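Local coordinates for Nadp(h)-dependent ketose reductase (Bemisia argentifolii, PDB 1E3J), which reduces fructose, probably to sorbitol, with NADPH as cofactor, and belongs to the zinc-containing alcohol dehydrogenase family, at residues Cys197-Arg200 against Arg204-Val207; Ala208-Ala213 against Val315-Thr320; Ser228-Ile233 against Ile258-Thr263. All blocks are in the same frame, centred on the assembly; numbering follows the deposited sequence.

Contact 1 of 3, residues Cys197-Arg200 against Arg204-Val207. With PO4 (phosphate ion), chain D.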
loop_
_atom_site.group_PDB
_atom_site.type_symbol
_atom_site.label_atom_id
_atom_site.label_comp_id
_atom_site.label_asym_id
_atom_site.label_seq_id
_atom_site.Cartn_x
_atom_site.Cartn_y
_atom_site.Cartn_z
ATOM N N CYS A 197 24.856 11.862 -5.122
ATOM C CA CYS A 197 25.228 12.243 -3.793
ATOM C C CYS A 197 25.886 13.601 -3.818
ATOM O O CYS A 197 26.819 13.834 -4.576
ATOM C CB CYS A 197 26.176 11.231 -3.199
ATOM S SG CYS A 197 26.507 11.627 -1.483
ATOM N N THR A 198 25.401 14.473 -2.954
ATOM C CA THR A 198 25.838 15.868 -2.829
ATOM C C THR A 198 26.439 16.128 -1.458
ATOM O O THR A 198 25.861 15.712 -0.469
ATOM C CB THR A 198 24.600 16.769 -2.960
ATOM O OG1 THR A 198 24.483 17.221 -4.311
ATOM C CG2 THR A 198 24.636 17.902 -1.995
ATOM N N ALA A 199 27.557 16.840 -1.386
ATOM C CA ALA A 199 28.182 17.149 -0.100
ATOM C C ALA A 199 29.244 18.262 -0.154
ATOM O O ALA A 199 29.691 18.667 -1.233
ATOM C CB ALA A 199 28.785 15.906 0.473
ATOM N N ARG A 200 29.653 18.751 1.015
ATOM C CA ARG A 200 30.647 19.823 1.090
ATOM C C ARG A 200 32.067 19.339 0.859
ATOM O O ARG A 200 32.837 19.981 0.151
ATOM C CB ARG A 200 30.592 20.527 2.456
ATOM C CG ARG A 200 29.334 21.321 2.688
ATOM C CD ARG A 200 29.232 21.821 4.115
ATOM N NE ARG A 200 29.436 20.758 5.096
ATOM C CZ ARG A 200 28.837 20.708 6.287
ATOM N NH1 ARG A 200 27.982 21.662 6.638
ATOM N NH2 ARG A 200 29.106 19.718 7.139
ATOM N N ARG A 204 34.838 12.988 1.308
ATOM C CA ARG A 204 33.844 11.932 1.500
ATOM C C ARG A 204 33.015 11.642 0.269
ATOM O O ARG A 204 32.422 10.572 0.175
ATOM C CB ARG A 204 32.937 12.153 2.697
ATOM C CG ARG A 204 32.723 13.546 3.112
ATOM C CD ARG A 204 32.861 13.573 4.619
ATOM N NE ARG A 204 32.337 14.809 5.154
ATOM C CZ ARG A 204 32.502 15.199 6.408
ATOM N NH1 ARG A 204 33.185 14.436 7.258
ATOM N NH2 ARG A 204 31.983 16.358 6.806
ATOM N N LEU A 205 32.988 12.562 -0.690
ATOM C CA LEU A 205 32.238 12.277 -1.893
ATOM C C LEU A 205 33.001 11.160 -2.578
ATOM O O LEU A 205 32.440 10.358 -3.328
ATOM C CB LEU A 205 32.119 13.512 -2.785
ATOM C CG LEU A 205 30.941 14.411 -2.348
ATOM C CD1 LEU A 205 30.969 15.730 -3.101
ATOM C CD2 LEU A 205 29.592 13.679 -2.591
ATOM N N GLU A 206 34.288 11.078 -2.275
ATOM C CA GLU A 206 35.104 10.030 -2.851
ATOM C C GLU A 206 34.632 8.697 -2.259
ATOM O O GLU A 206 34.528 7.701 -2.970
ATOM C CB GLU A 206 36.575 10.274 -2.524
ATOM C CG GLU A 206 37.503 9.205 -3.045
ATOM C CD GLU A 206 38.468 9.740 -4.093
ATOM O OE1 GLU A 206 39.192 10.738 -3.789
ATOM O OE2 GLU A 206 38.502 9.162 -5.213
ATOM N N VAL A 207 34.368 8.664 -0.955
ATOM C CA VAL A 207 33.856 7.426 -0.364
ATOM C C VAL A 207 32.453 7.146 -0.960
ATOM O O VAL A 207 32.143 6.019 -1.334
ATOM C CB VAL A 207 33.733 7.521 1.158
ATOM C CG1 VAL A 207 33.404 6.152 1.711
ATOM C CG2 VAL A 207 35.062 8.022 1.763
HETATM P P PO4 D . 29.248 17.004 4.145
HETATM O O1 PO4 D . 29.549 17.542 5.493
HETATM O O2 PO4 D . 30.452 17.116 3.282
HETATM O O3 PO4 D . 28.865 15.577 4.256
HETATM O O4 PO4 D . 28.126 17.785 3.546
#
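L205, on the inward face of helix 202-210, lays its forked end against C197 and A199 of strand 194-199. This apolar half of the contact joins the strand and helix of a beta-alpha-beta unit. The two methyls of L205 divide the work. CD2 reaches C197, 3.9 Å from its SG and 3.4 Å from its carbonyl O, while CD1 leans on the backbone of A199. Between them, L205 CG lies 3.9 Å from A199 CB, and T216 and V218 of the next strand cover the leucine further. A branched aliphatic residue suits a helix lying on a sheet; the small C197 and A199 let it come close.

The polar half gathers round a phosphate ion, probably from the crystallisation liquor, where the strand gives way to the helix. The backbone N of R200 points almost straight at O4 of the phosphate (3.1 Å, 169°) and makes a weak bond to O2. A199 CB, with nothing beyond it, lies 3.5 Å from phosphate O2. The R200 side chain bends at chi3 (-51°), which swings its guanidinium round to O1 of the ion; NH2 comes within 2.8 Å of O1, though the bonds from NE and NH2 are both weak. R204 comes from the helix, its NH2 bonding O1 over 3.0 Å at 146°, with that oxygen at the edge of its guanidinium. Backbone amides of A177 and S201 add further bonds.

The two arginines bring their NH2 atoms to 4.4 Å, and the shared anion would offset their like charges. Positive groups at the end of the second Rossmann strand, beside the glycine-rich turn, are consistent with a site for the 2'-phosphate of NADP(H), as expected of an enzyme using that cofactor.

Contact 2 of 3, residues Ala208-Ala213 against Val315-Thr320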
loop_
_atom_site.group_PDB
_atom_site.type_symbol
_atom_site.label_atom_id
_atom_site.label_comp_id
_atom_site.label_asym_id
_atom_site.label_seq_id
_atom_site.Cartn_x
_atom_site.Cartn_y
_atom_site.Cartn_z
ATOM N N ALA A 208 31.634 8.186 -1.083
ATOM C CA ALA A 208 30.296 8.037 -1.639
ATOM C C ALA A 208 30.371 7.318 -2.989
ATOM O O ALA A 208 29.564 6.410 -3.292
ATOM C CB ALA A 208 29.678 9.370 -1.798
ATOM N N LYS A 209 31.358 7.703 -3.795
ATOM C CA LYS A 209 31.529 7.069 -5.092
ATOM C C LYS A 209 31.936 5.608 -4.915
ATOM O O LYS A 209 31.439 4.717 -5.604
ATOM C CB LYS A 209 32.577 7.799 -5.927
ATOM C CG LYS A 209 32.600 7.309 -7.353
ATOM N N ASN A 210 32.845 5.345 -3.994
ATOM C CA ASN A 210 33.215 3.959 -3.817
ATOM C C ASN A 210 32.004 3.193 -3.269
ATOM O O ASN A 210 31.920 1.975 -3.435
ATOM C CB ASN A 210 34.387 3.795 -2.849
ATOM C CG ASN A 210 35.019 2.437 -2.991
ATOM O OD1 ASN A 210 35.497 2.101 -4.082
ATOM N ND2 ASN A 210 35.005 1.626 -1.916
ATOM N N CYS A 211 31.095 3.907 -2.595
ATOM C CA CYS A 211 29.887 3.281 -2.065
ATOM C C CYS A 211 28.937 2.956 -3.216
ATOM O O CYS A 211 27.952 2.234 -3.046
ATOM C CB CYS A 211 29.195 4.200 -1.071
ATOM S SG CYS A 211 29.966 4.185 0.562
ATOM N N GLY A 212 29.215 3.516 -4.387
ATOM C CA GLY A 212 28.388 3.217 -5.539
ATOM C C GLY A 212 27.594 4.383 -6.086
ATOM O O GLY A 212 26.850 4.216 -7.044
ATOM N N ALA A 213 27.715 5.555 -5.474
ATOM C CA ALA A 213 26.993 6.703 -6.007
ATOM C C ALA A 213 27.329 6.840 -7.525
ATOM O O ALA A 213 28.489 6.734 -7.922
ATOM C CB ALA A 213 27.400 7.954 -5.248
ATOM N N VAL A 315 30.368 -2.159 4.209
ATOM C CA VAL A 315 30.198 -1.122 5.214
ATOM C C VAL A 315 31.499 -0.939 5.983
ATOM O O VAL A 315 31.687 0.073 6.634
ATOM C CB VAL A 315 29.059 -1.451 6.228
ATOM C CG1 VAL A 315 27.702 -1.414 5.523
ATOM C CG2 VAL A 315 29.294 -2.796 6.866
ATOM N N LYS A 316 32.393 -1.925 5.900
ATOM C CA LYS A 316 33.663 -1.866 6.616
ATOM C C LYS A 316 34.490 -0.642 6.203
ATOM O O LYS A 316 35.182 -0.047 7.035
ATOM C CB LYS A 316 34.464 -3.178 6.413
ATOM C CG LYS A 316 35.049 -3.396 4.998
ATOM C CD LYS A 316 35.298 -4.903 4.667
ATOM C CE LYS A 316 36.160 -5.621 5.734
ATOM N NZ LYS A 316 36.305 -7.112 5.522
ATOM N N GLN A 317 34.393 -0.237 4.941
ATOM C CA GLN A 317 35.146 0.928 4.478
ATOM C C GLN A 317 34.707 2.189 5.208
ATOM O O GLN A 317 35.287 3.245 5.002
ATOM C CB GLN A 317 34.923 1.163 2.986
ATOM C CG GLN A 317 33.522 1.729 2.652
ATOM C CD GLN A 317 33.228 1.644 1.169
ATOM O OE1 GLN A 317 33.910 2.281 0.366
ATOM N NE2 GLN A 317 32.220 0.834 0.788
ATOM N N LEU A 318 33.678 2.094 6.042
ATOM C CA LEU A 318 33.165 3.268 6.748
ATOM C C LEU A 318 33.949 3.568 8.011
ATOM O O LEU A 318 33.915 4.674 8.537
ATOM C CB LEU A 318 31.688 3.063 7.123
ATOM C CG LEU A 318 30.543 3.606 6.254
ATOM C CD1 LEU A 318 30.989 3.847 4.835
ATOM C CD2 LEU A 318 29.371 2.609 6.316
ATOM N N VAL A 319 34.626 2.570 8.532
ATOM C CA VAL A 319 35.386 2.804 9.750
ATOM C C VAL A 319 36.679 3.590 9.427
ATOM O O VAL A 319 37.556 3.064 8.761
ATOM C CB VAL A 319 35.741 1.463 10.378
ATOM C CG1 VAL A 319 36.569 1.659 11.664
ATOM C CG2 VAL A 319 34.452 0.703 10.646
ATOM N N THR A 320 36.779 4.852 9.853
ATOM C CA THR A 320 38.002 5.618 9.599
ATOM C C THR A 320 38.944 5.507 10.801
ATOM O O THR A 320 40.167 5.491 10.643
ATOM C CB THR A 320 37.724 7.123 9.325
ATOM O OG1 THR A 320 36.778 7.628 10.266
ATOM C CG2 THR A 320 37.200 7.329 7.905
#
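The cleft between the cofactor-binding and catalytic domains is bridged here, where N210 and C211, at the C-terminal end of helix 202-210, meet Q317 and L318 of the 3-10 segment 316-318. One hydrogen bond carries the polar part: N210 ND2 donates a hydrogen bond to Q317 OE1 over 2.6 Å, nearly straight at 173°. The acceptor lies in the N210 amide plane, but the donor is tilted from the carbonyl plane of Q317, and the two amides stand 75° apart. N210 reaches across because its CG is anti to the backbone N (chi1 -163°). Q317 NE2 bonds to N314 O, which fixes which end of the amide faces N210; two amides suit such a bridge, each able to donate and accept hydrogen bonds.

Beside this bond, the C211 sulfur lies 4.0 Å from Q317 NE2 and, more loosely, 4.4 Å from L318 CD1. The helix finishes in a Schellman motif, its positive phi taken by G212, with A213 N bonded to A208 O.

C211 also packs on V185 and L186 of helix 179-190, and L318 on V183 of the same helix, while strand 319-324 runs on beside strand 344-348 in the catalytic-domain sheet.

Contact 3 of 3, residues Ser228-Ile233 against Ile258-Thr263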
loop_
_atom_site.group_PDB
_atom_site.type_symbol
_atom_site.label_atom_id
_atom_site.label_comp_id
_atom_site.label_asym_id
_atom_site.label_seq_id
_atom_site.Cartn_x
_atom_site.Cartn_y
_atom_site.Cartn_z
ATOM N N SER A 228 21.445 27.859 -8.349
ATOM C CA SER A 228 22.435 27.218 -9.187
ATOM C C SER A 228 22.781 25.835 -8.670
ATOM O O SER A 228 23.194 24.975 -9.440
ATOM C CB SER A 228 23.699 28.099 -9.359
ATOM O OG SER A 228 24.376 28.357 -8.147
ATOM N N ILE A 229 22.614 25.598 -7.375
ATOM C CA ILE A 229 22.882 24.255 -6.859
ATOM C C ILE A 229 21.889 23.337 -7.527
ATOM O O ILE A 229 22.223 22.281 -8.033
ATOM C CB ILE A 229 22.689 24.182 -5.354
ATOM C CG1 ILE A 229 23.829 24.932 -4.690
ATOM C CG2 ILE A 229 22.648 22.689 -4.876
ATOM C CD1 ILE A 229 23.663 25.071 -3.221
ATOM N N ILE A 230 20.652 23.773 -7.573
ATOM C CA ILE A 230 19.637 22.959 -8.192
ATOM C C ILE A 230 19.945 22.644 -9.648
ATOM O O ILE A 230 19.981 21.463 -10.031
ATOM C CB ILE A 230 18.269 23.624 -8.041
ATOM C CG1 ILE A 230 17.777 23.385 -6.602
ATOM C CG2 ILE A 230 17.305 23.112 -9.102
ATOM C CD1 ILE A 230 16.414 24.056 -6.265
ATOM N N GLU A 231 20.198 23.678 -10.462
ATOM C CA GLU A 231 20.487 23.430 -11.875
ATOM C C GLU A 231 21.680 22.513 -12.066
ATOM O O GLU A 231 21.663 21.672 -12.934
ATOM C CB GLU A 231 20.712 24.734 -12.656
ATOM C CG GLU A 231 21.035 24.498 -14.152
ATOM C CD GLU A 231 20.041 23.551 -14.852
ATOM O OE1 GLU A 231 18.802 23.778 -14.748
ATOM O OE2 GLU A 231 20.499 22.585 -15.520
ATOM N N ARG A 232 22.688 22.675 -11.240
ATOM C CA ARG A 232 23.855 21.830 -11.339
ATOM C C ARG A 232 23.396 20.374 -11.167
ATOM O O ARG A 232 23.811 19.477 -11.902
ATOM C CB ARG A 232 24.861 22.227 -10.256
ATOM C CG ARG A 232 26.128 21.400 -10.262
ATOM C CD ARG A 232 27.350 22.299 -10.142
ATOM N NE ARG A 232 27.388 22.952 -8.854
ATOM C CZ ARG A 232 28.067 22.494 -7.821
ATOM N NH1 ARG A 232 28.778 21.372 -7.941
ATOM N NH2 ARG A 232 28.009 23.143 -6.669
ATOM N N ILE A 233 22.515 20.145 -10.203
ATOM C CA ILE A 233 22.012 18.793 -9.940
ATOM C C ILE A 233 21.098 18.331 -11.075
ATOM O O ILE A 233 21.171 17.185 -11.514
ATOM C CB ILE A 233 21.213 18.714 -8.622
ATOM C CG1 ILE A 233 22.103 19.105 -7.448
ATOM C CG2 ILE A 233 20.633 17.312 -8.454
ATOM C CD1 ILE A 233 21.356 19.738 -6.254
ATOM N N ILE A 258 13.191 19.989 -1.212
ATOM C CA ILE A 258 11.835 20.278 -1.627
ATOM C C ILE A 258 11.764 20.823 -3.061
ATOM O O ILE A 258 10.835 20.505 -3.835
ATOM C CB ILE A 258 11.235 21.344 -0.712
ATOM C CG1 ILE A 258 11.096 20.777 0.699
ATOM C CG2 ILE A 258 9.877 21.838 -1.272
ATOM C CD1 ILE A 258 10.613 21.778 1.714
ATOM N N ASN A 259 12.731 21.657 -3.433
ATOM C CA ASN A 259 12.655 22.251 -4.751
ATOM C C ASN A 259 13.225 21.400 -5.871
ATOM O O ASN A 259 12.857 21.569 -7.024
ATOM C CB ASN A 259 13.302 23.641 -4.721
ATOM C CG ASN A 259 12.481 24.647 -3.914
ATOM O OD1 ASN A 259 11.256 24.683 -4.015
ATOM N ND2 ASN A 259 13.150 25.464 -3.116
ATOM N N ILE A 260 14.094 20.456 -5.541
ATOM C CA ILE A 260 14.678 19.622 -6.574
ATOM C C ILE A 260 13.942 18.282 -6.730
ATOM O O ILE A 260 14.086 17.593 -7.757
ATOM C CB ILE A 260 16.125 19.324 -6.238
ATOM C CG1 ILE A 260 16.793 18.550 -7.370
ATOM C CG2 ILE A 260 16.173 18.508 -4.964
ATOM C CD1 ILE A 260 17.022 19.332 -8.638
ATOM N N THR A 261 13.143 17.905 -5.734
ATOM C CA THR A 261 12.439 16.619 -5.819
ATOM C C THR A 261 11.358 16.584 -6.893
ATOM O O THR A 261 10.619 17.551 -7.062
ATOM C CB THR A 261 11.810 16.224 -4.464
ATOM O OG1 THR A 261 12.845 16.078 -3.481
ATOM C CG2 THR A 261 11.069 14.890 -4.599
ATOM N N ARG A 262 11.289 15.474 -7.631
ATOM C CA ARG A 262 10.280 15.319 -8.663
ATOM C C ARG A 262 8.840 15.343 -8.118
ATOM O O ARG A 262 8.561 14.846 -7.030
ATOM C CB ARG A 262 10.483 13.993 -9.412
ATOM C CG ARG A 262 9.572 13.804 -10.631
ATOM C CD ARG A 262 9.627 12.342 -11.170
ATOM N NE ARG A 262 11.001 11.910 -11.435
ATOM C CZ ARG A 262 11.405 10.638 -11.560
ATOM N NH1 ARG A 262 10.540 9.622 -11.434
ATOM N NH2 ARG A 262 12.689 10.378 -11.841
ATOM N N THR A 263 7.933 15.894 -8.904
ATOM C CA THR A 263 6.526 15.959 -8.556
ATOM C C THR A 263 6.076 14.552 -8.165
ATOM O O THR A 263 6.429 13.564 -8.817
ATOM C CB THR A 263 5.707 16.476 -9.783
ATOM O OG1 THR A 263 6.119 17.810 -10.079
ATOM C CG2 THR A 263 4.222 16.491 -9.514
#
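I230 of helix 226-236 and I260 at the end of helix 251-260 form the centre of this helix-helix packing, their CA atoms 6.2 Å apart. The two side chains run past each other in opposite directions, and CG2 of I230 comes 3.8 Å from CD1 of I260. That same CD1 also lies 3.9 Å from the carbonyl O of I230, so the isoleucine tip rests against backbone as well as side chain. One turn further along, I233 adds its CG2, 4.1 Å from I260 CD1, and thus I260 ends between two residues of one helix face.

The other branch of I230 takes a different partner: its CD1 lies 3.5 Å from CB of N259, touching the aliphatic root of the asparagine and not its amide. With CG1 beside the backbone N (chi1 -77°), I230 sends CG2 to I260 and its longer arm to N259. Isoleucine suits position 230, since its two branches can meet two neighbouring residues at once.

In the second shell, N259 OD1 accepts a hydrogen bond from N283 ND2 of helix 281-285, so its polar end is satisfied away from the isoleucines. I260 is backed by L240 and by L173 of strand 171-175. Just past the helix, T261 OG1 is hydrogen-bonded to G257 O and to T244 OG1, tying the chain to strand 243-246.

Helices 226-236 and 251-260 thus lie side by side against the parallel sheet of the Rossmann fold, either side of strand 243-246 in the sequence, while T263 beyond them packs on L109 of the second subunit.

How the contacts relate
Contacts 1 and 2 share helix 202-210: its earlier turns lie on strand 194-199 of the parallel sheet, and its C-terminal end turns to the catalytic domain. Their centres are about 10 Å apart and they touch, C197 SG packing 3.9 Å from A208 CB. Contact 3 belongs to later helices of the same Rossmann domain, its centre about 17 Å from that of contact 1 and about 25 Å from that of contact 2. Along the chain contact 1 comes first; contact 3 falls between the two segments of contact 2. Helix 202-210 thus runs from the phosphate-binding end of contact 1 to the interdomain contact 2, while contact 3 packs two helices farther out in the same domain.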